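PDB 1KS8: endo-b-1,4-glucanase from Nasutitermes takasagoensis, which probably cleaves internal beta-1,4-glucosidic linkages of cellulose and related beta-glucans as a family 9 glycosyl hydrolase. Local coordinates for residues A[72-77]-A[219-224]; A[91-96]-A[164-169]. One frame throughout, in Å; residues are numbered along the deposited sequence.

Interaction 1. Residues A[72-77]-A[219-224]; sequences LAWGLI and AAWLYR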
loop_
_atom_site.group_PDB
_atom_site.type_symbol
_atom_site.label_atom_id
_atom_site.label_comp_id
_atom_site.label_asym_id
_atom_site.label_seq_id
_atom_site.Cartn_x
_atom_site.Cartn_y
_atom_site.Cartn_z
ATOM N N LEU A 72 4.991 -3.184 -1.333
ATOM C CA LEU A 72 6.216 -2.509 -1.744
ATOM C C LEU A 72 7.398 -3.467 -1.584
ATOM O O LEU A 72 8.247 -3.561 -2.467
ATOM C CB LEU A 72 6.452 -1.241 -0.913
ATOM C CG LEU A 72 5.527 -0.050 -1.187
ATOM C CD1 LEU A 72 5.977 1.118 -0.325
ATOM C CD2 LEU A 72 5.564 0.337 -2.669
ATOM N N ALA A 73 7.448 -4.185 -0.465
ATOM C CA ALA A 73 8.536 -5.133 -0.228
ATOM C C ALA A 73 8.487 -6.259 -1.260
ATOM O O ALA A 73 9.516 -6.705 -1.761
ATOM C CB ALA A 73 8.434 -5.707 1.187
ATOM N N TRP A 74 7.279 -6.712 -1.574
ATOM C CA TRP A 74 7.070 -7.783 -2.545
ATOM C C TRP A 74 7.698 -7.412 -3.892
ATOM O O TRP A 74 8.405 -8.217 -4.503
ATOM C CB TRP A 74 5.565 -8.019 -2.686
ATOM C CG TRP A 74 5.135 -9.216 -3.481
ATOM C CD1 TRP A 74 5.913 -10.251 -3.921
ATOM C CD2 TRP A 74 3.796 -9.522 -3.878
ATOM N NE1 TRP A 74 5.134 -11.186 -4.565
ATOM C CE2 TRP A 74 3.830 -10.762 -4.554
ATOM C CE3 TRP A 74 2.566 -8.867 -3.726
ATOM C CZ2 TRP A 74 2.679 -11.361 -5.077
ATOM C CZ3 TRP A 74 1.421 -9.463 -4.247
ATOM C CH2 TRP A 74 1.488 -10.697 -4.914
ATOM N N GLY A 75 7.450 -6.188 -4.348
ATOM C CA GLY A 75 8.011 -5.748 -5.612
ATOM C C GLY A 75 9.520 -5.598 -5.539
ATOM O O GLY A 75 10.224 -5.842 -6.518
ATOM N N LEU A 76 10.015 -5.185 -4.375
ATOM C CA LEU A 76 11.448 -5.009 -4.159
ATOM C C LEU A 76 12.171 -6.348 -4.224
ATOM O O LEU A 76 13.331 -6.420 -4.634
ATOM C CB LEU A 76 11.705 -4.372 -2.792
ATOM C CG LEU A 76 12.168 -2.916 -2.762
ATOM C CD1 LEU A 76 12.325 -2.476 -1.314
ATOM C CD2 LEU A 76 13.487 -2.768 -3.507
ATOM N N ILE A 77 11.485 -7.405 -3.806
ATOM C CA ILE A 77 12.064 -8.743 -3.816
ATOM C C ILE A 77 12.067 -9.365 -5.213
ATOM O O ILE A 77 13.103 -9.827 -5.691
ATOM C CB ILE A 77 11.292 -9.685 -2.861
ATOM C CG1 ILE A 77 11.421 -9.187 -1.418
ATOM C CG2 ILE A 77 11.822 -11.112 -2.993
ATOM C CD1 ILE A 77 10.445 -9.840 -0.452
ATOM N N ALA A 219 1.071 -16.522 6.749
ATOM C CA ALA A 219 1.748 -17.810 6.845
ATOM C C ALA A 219 2.631 -18.043 5.625
ATOM O O ALA A 219 3.758 -18.521 5.746
ATOM C CB ALA A 219 0.727 -18.937 6.978
ATOM N N ALA A 220 2.118 -17.703 4.447
ATOM C CA ALA A 220 2.882 -17.881 3.219
ATOM C C ALA A 220 4.146 -17.028 3.235
ATOM O O ALA A 220 5.225 -17.501 2.881
ATOM C CB ALA A 220 2.022 -17.531 2.010
ATOM N N TRP A 221 4.019 -15.769 3.646
ATOM C CA TRP A 221 5.179 -14.888 3.704
ATOM C C TRP A 221 6.200 -15.363 4.731
ATOM O O TRP A 221 7.406 -15.280 4.499
ATOM C CB TRP A 221 4.750 -13.448 4.001
ATOM C CG TRP A 221 4.378 -12.702 2.755
ATOM C CD1 TRP A 221 3.123 -12.360 2.338
ATOM C CD2 TRP A 221 5.276 -12.261 1.733
ATOM N NE1 TRP A 221 3.184 -11.731 1.114
ATOM C CE2 TRP A 221 4.496 -11.658 0.720
ATOM C CE3 TRP A 221 6.668 -12.318 1.572
ATOM C CZ2 TRP A 221 5.062 -11.116 -0.439
ATOM C CZ3 TRP A 221 7.231 -11.779 0.420
ATOM C CH2 TRP A 221 6.427 -11.186 -0.570
ATOM N N LEU A 222 5.720 -15.870 5.862
ATOM C CA LEU A 222 6.629 -16.372 6.885
ATOM C C LEU A 222 7.384 -17.587 6.365
ATOM O O LEU A 222 8.560 -17.765 6.664
ATOM C CB LEU A 222 5.862 -16.717 8.161
ATOM C CG LEU A 222 5.686 -15.508 9.086
ATOM C CD1 LEU A 222 4.677 -15.822 10.168
ATOM C CD2 LEU A 222 7.038 -15.129 9.682
ATOM N N TYR A 223 6.714 -18.422 5.578
ATOM C CA TYR A 223 7.386 -19.587 5.017
ATOM C C TYR A 223 8.494 -19.110 4.084
ATOM O O TYR A 223 9.619 -19.607 4.126
ATOM C CB TYR A 223 6.409 -20.463 4.231
ATOM C CG TYR A 223 7.099 -21.567 3.463
ATOM C CD1 TYR A 223 7.857 -22.535 4.123
ATOM C CD2 TYR A 223 7.018 -21.630 2.071
ATOM C CE1 TYR A 223 8.519 -23.538 3.417
ATOM C CE2 TYR A 223 7.675 -22.631 1.355
ATOM C CZ TYR A 223 8.424 -23.579 2.035
ATOM O OH TYR A 223 9.080 -24.565 1.332
ATOM N N ARG A 224 8.173 -18.137 3.240
ATOM C CA ARG A 224 9.148 -17.608 2.300
ATOM C C ARG A 224 10.360 -17.007 3.007
ATOM O O ARG A 224 11.488 -17.132 2.534
ATOM C CB ARG A 224 8.495 -16.543 1.410
ATOM C CG ARG A 224 9.402 -16.026 0.309
ATOM C CD ARG A 224 8.691 -15.026 -0.584
ATOM N NE ARG A 224 9.468 -14.761 -1.789
ATOM C CZ ARG A 224 8.996 -14.135 -2.860
ATOM N NH1 ARG A 224 7.742 -13.700 -2.877
ATOM N NH2 ARG A 224 9.771 -13.967 -3.923
HETATM O O HOH W 1 6.404 -13.688 -5.408
#
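One face of the Trp-74 indole receives the rim of the Trp-221 six-membered ring, an edge-to-face (T-shaped) pair. The planes stand at 88°, and the centroids of the Trp-74 five-membered ring and the Trp-221 six-membered ring lie 5.0 Å apart. Trp-221 CZ2 sits 3.6 Å above the Trp-74 ring plane, displaced toward the rim, and CH2 of Trp-221 comes to 3.5 Å from CD1 of Trp-74. In the plane of the Trp-74 ring, at its edge, a water accepts a hydrogen bond from NE1 (2.9 Å from the water oxygen). The same water accepts from Arg-224 NH1, likewise at 2.9 Å, and so bridges the two helices. The guanidinium is turned 82° from the Trp-74 ring; over one of its faces lies Ile-77 CG2, 3.6 Å from Arg-224 NH2. An extended chain, with CG anti to the backbone N, carries Arg-224 across to helix 62-78, where NH2 forms a salt bridge with Asp-78. These contacts join helices 62-78 and 212-226 of the (alpha/alpha)6 barrel. The short segments approach no closer than 13.7 Å between axes, at 36°, and the large side chains span that separation. Ile-77 and Trp-221 meet tip to tip, with Ile-77 CD1 3.9 Å from Trp-221 CZ3. Trp-217 and Phe-312 also make edge-to-face pairs with Trp-74, extending the aromatic cluster. An alanine in place of Trp-74 would probably open a gap beside the Trp-221 rim and leave the bridging water without its indole donor, its link to Arg-224 then no longer reaching helix 62-78. Val-262 of helix 257-268 also packs against Trp-74, while Leu-263 of that helix touches Trp-221.

Interaction 2. Residues A[91-96]-A[164-169]; sequences DGRKAV and IVFRNV
Residues 164-169, which run on from helix 149-165, pack against helix 89-106, where Arg-93 lies along Val-165, Phe-166 and Val-169. The aliphatic part of Arg-93 makes apolar contacts: its CB lies 3.8 Å from CE1 of Phe-166, and its CG is 4.0 Å from Val-165 CG1. The Phe-166 ring meets helix 89-106 by its edge, near whose plane lie Arg-93 O, 3.4 Å from CZ of Phe-166, and Val-96 CG1. Val-165 CG1 lies over one face of this ring, toward its rim, and Tyr-173 adds an edge-to-face pair from outside. Extended from CG to NE, the arginine chain passes Val-169 in the opposite direction, and CG1 of Val-169 stands 4.1 Å above the guanidinium plane, over its centre. At the in-plane edge a water accepts from Arg-93 NE at 2.8 Å and donates to Val-165 O, also at 2.8 Å. The Val-165 carbonyl is thereby tied to the arginine by a single solvent molecule. Glu-80 offers a long, weak ion pair to Arg-93 NH2. The contact joins helix 89-106 to the residues running on from helix 149-165, within the (alpha/alpha)6 barrel of this family 9 glycosyl hydrolase.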
loop_
_atom_site.group_PDB
_atom_site.type_symbol
_atom_site.label_atom_id
_atom_site.label_comp_id
_atom_site.label_asym_id
_atom_site.label_seq_id
_atom_site.Cartn_x
_atom_site.Cartn_y
_atom_site.Cartn_z
ATOM N N ASP A 91 16.542 3.967 -1.913
ATOM C CA ASP A 91 15.292 4.639 -1.572
ATOM C C ASP A 91 14.147 3.639 -1.454
ATOM O O ASP A 91 13.266 3.795 -0.610
ATOM C CB ASP A 91 14.957 5.713 -2.610
ATOM C CG ASP A 91 15.757 6.987 -2.409
ATOM O OD1 ASP A 91 15.514 7.963 -3.146
ATOM O OD2 ASP A 91 16.629 7.016 -1.512
ATOM N N GLY A 92 14.156 2.613 -2.299
ATOM C CA GLY A 92 13.116 1.601 -2.228
ATOM C C GLY A 92 13.140 0.920 -0.871
ATOM O O GLY A 92 12.099 0.697 -0.251
ATOM N N ARG A 93 14.336 0.574 -0.409
ATOM C CA ARG A 93 14.483 -0.062 0.890
ATOM C C ARG A 93 14.037 0.898 1.990
ATOM O O ARG A 93 13.371 0.492 2.942
ATOM C CB ARG A 93 15.939 -0.482 1.104
ATOM C CG ARG A 93 16.358 -1.651 0.229
ATOM C CD ARG A 93 17.860 -1.860 0.244
ATOM N NE ARG A 93 18.225 -3.104 -0.424
ATOM C CZ ARG A 93 19.457 -3.410 -0.817
ATOM N NH1 ARG A 93 20.452 -2.557 -0.612
ATOM N NH2 ARG A 93 19.693 -4.574 -1.406
ATOM N N LYS A 94 14.392 2.173 1.853
ATOM C CA LYS A 94 14.011 3.171 2.847
ATOM C C LYS A 94 12.497 3.308 2.966
ATOM O O LYS A 94 11.973 3.524 4.057
ATOM C CB LYS A 94 14.608 4.536 2.503
ATOM C CG LYS A 94 16.111 4.629 2.692
ATOM C CD LYS A 94 16.609 6.026 2.354
ATOM C CE LYS A 94 18.111 6.141 2.557
ATOM N NZ LYS A 94 18.496 5.838 3.962
ATOM N N ALA A 95 11.799 3.191 1.841
ATOM C CA ALA A 95 10.343 3.310 1.838
ATOM C C ALA A 95 9.714 2.179 2.645
ATOM O O ALA A 95 8.725 2.374 3.351
ATOM C CB ALA A 95 9.819 3.297 0.408
ATOM N N VAL A 96 10.292 0.991 2.541
ATOM C CA VAL A 96 9.791 -0.154 3.282
ATOM C C VAL A 96 10.136 0.007 4.763
ATOM O O VAL A 96 9.284 -0.171 5.638
ATOM C CB VAL A 96 10.413 -1.465 2.753
ATOM C CG1 VAL A 96 10.080 -2.624 3.685
ATOM C CG2 VAL A 96 9.893 -1.754 1.354
ATOM N N ILE A 164 13.157 -10.295 4.235
ATOM C CA ILE A 164 13.795 -10.832 3.037
ATOM C C ILE A 164 14.544 -9.701 2.331
ATOM O O ILE A 164 15.685 -9.861 1.902
ATOM C CB ILE A 164 12.749 -11.441 2.074
ATOM C CG1 ILE A 164 12.071 -12.641 2.742
ATOM C CG2 ILE A 164 13.414 -11.864 0.767
ATOM C CD1 ILE A 164 10.884 -13.187 1.972
ATOM N N VAL A 165 13.897 -8.546 2.228
ATOM C CA VAL A 165 14.501 -7.388 1.586
ATOM C C VAL A 165 15.850 -7.025 2.211
ATOM O O VAL A 165 16.809 -6.717 1.503
ATOM C CB VAL A 165 13.564 -6.154 1.683
ATOM C CG1 VAL A 165 14.301 -4.890 1.259
ATOM C CG2 VAL A 165 12.340 -6.365 0.809
ATOM N N PHE A 166 15.922 -7.081 3.537
ATOM C CA PHE A 166 17.138 -6.708 4.257
ATOM C C PHE A 166 18.061 -7.853 4.657
ATOM O O PHE A 166 19.070 -7.634 5.327
ATOM C CB PHE A 166 16.749 -5.905 5.498
ATOM C CG PHE A 166 16.133 -4.574 5.181
ATOM C CD1 PHE A 166 16.929 -3.506 4.785
ATOM C CD2 PHE A 166 14.755 -4.400 5.233
ATOM C CE1 PHE A 166 16.363 -2.282 4.443
ATOM C CE2 PHE A 166 14.176 -3.177 4.892
ATOM C CZ PHE A 166 14.982 -2.118 4.496
ATOM N N ARG A 167 17.720 -9.063 4.231
ATOM C CA ARG A 167 18.500 -10.253 4.556
ATOM C C ARG A 167 20.016 -10.093 4.432
ATOM O O ARG A 167 20.760 -10.527 5.312
ATOM C CB ARG A 167 18.028 -11.418 3.683
ATOM C CG ARG A 167 18.784 -12.719 3.879
ATOM C CD ARG A 167 18.206 -13.802 2.980
ATOM N NE ARG A 167 18.113 -13.354 1.592
ATOM C CZ ARG A 167 17.623 -14.088 0.596
ATOM N NH1 ARG A 167 17.178 -15.316 0.827
ATOM N NH2 ARG A 167 17.578 -13.591 -0.633
ATOM N N ASN A 168 20.474 -9.466 3.353
ATOM C CA ASN A 168 21.909 -9.294 3.141
ATOM C C ASN A 168 22.480 -7.931 3.527
ATOM O O ASN A 168 23.560 -7.854 4.113
ATOM C CB ASN A 168 22.257 -9.588 1.679
ATOM C CG ASN A 168 21.901 -11.002 1.270
ATOM O OD1 ASN A 168 22.294 -11.966 1.927
ATOM N ND2 ASN A 168 21.157 -11.135 0.177
ATOM N N VAL A 169 21.762 -6.862 3.205
ATOM C CA VAL A 169 22.238 -5.515 3.505
ATOM C C VAL A 169 22.218 -5.162 4.990
ATOM O O VAL A 169 23.059 -4.395 5.460
ATOM C CB VAL A 169 21.429 -4.453 2.726
ATOM C CG1 VAL A 169 19.986 -4.450 3.193
ATOM C CG2 VAL A 169 22.062 -3.084 2.907
HETATM O O HOH W 2 16.899 -5.552 -0.996
#

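The centres of interactions 1 and 2 lie 12 Å apart, and helix 62-78, which carries residues 72-77, packs against both segments of interaction 2. Leu-76 CD1 is 3.4 Å from Gly-92 O, and Ile-77 CG1 is 3.7 Å from Val-165 CG2. In addition, Arg-224 CG packs 3.6 Å from Ile-164 CD1. Helix 149-165 therefore contacts both helices of interaction 1. In sequence, residues 91-96 and 164-169 both fall between 72-77 and 219-224. Trp-221 of interaction 1 has its side chain about 8 Å from that of Glu-214, a calcium-binding residue of this protein, although no calcium is bound here, whereas interaction 2 lies away from the calcium-binding residues and the predicted active-site residues Asp-403 and Glu-412.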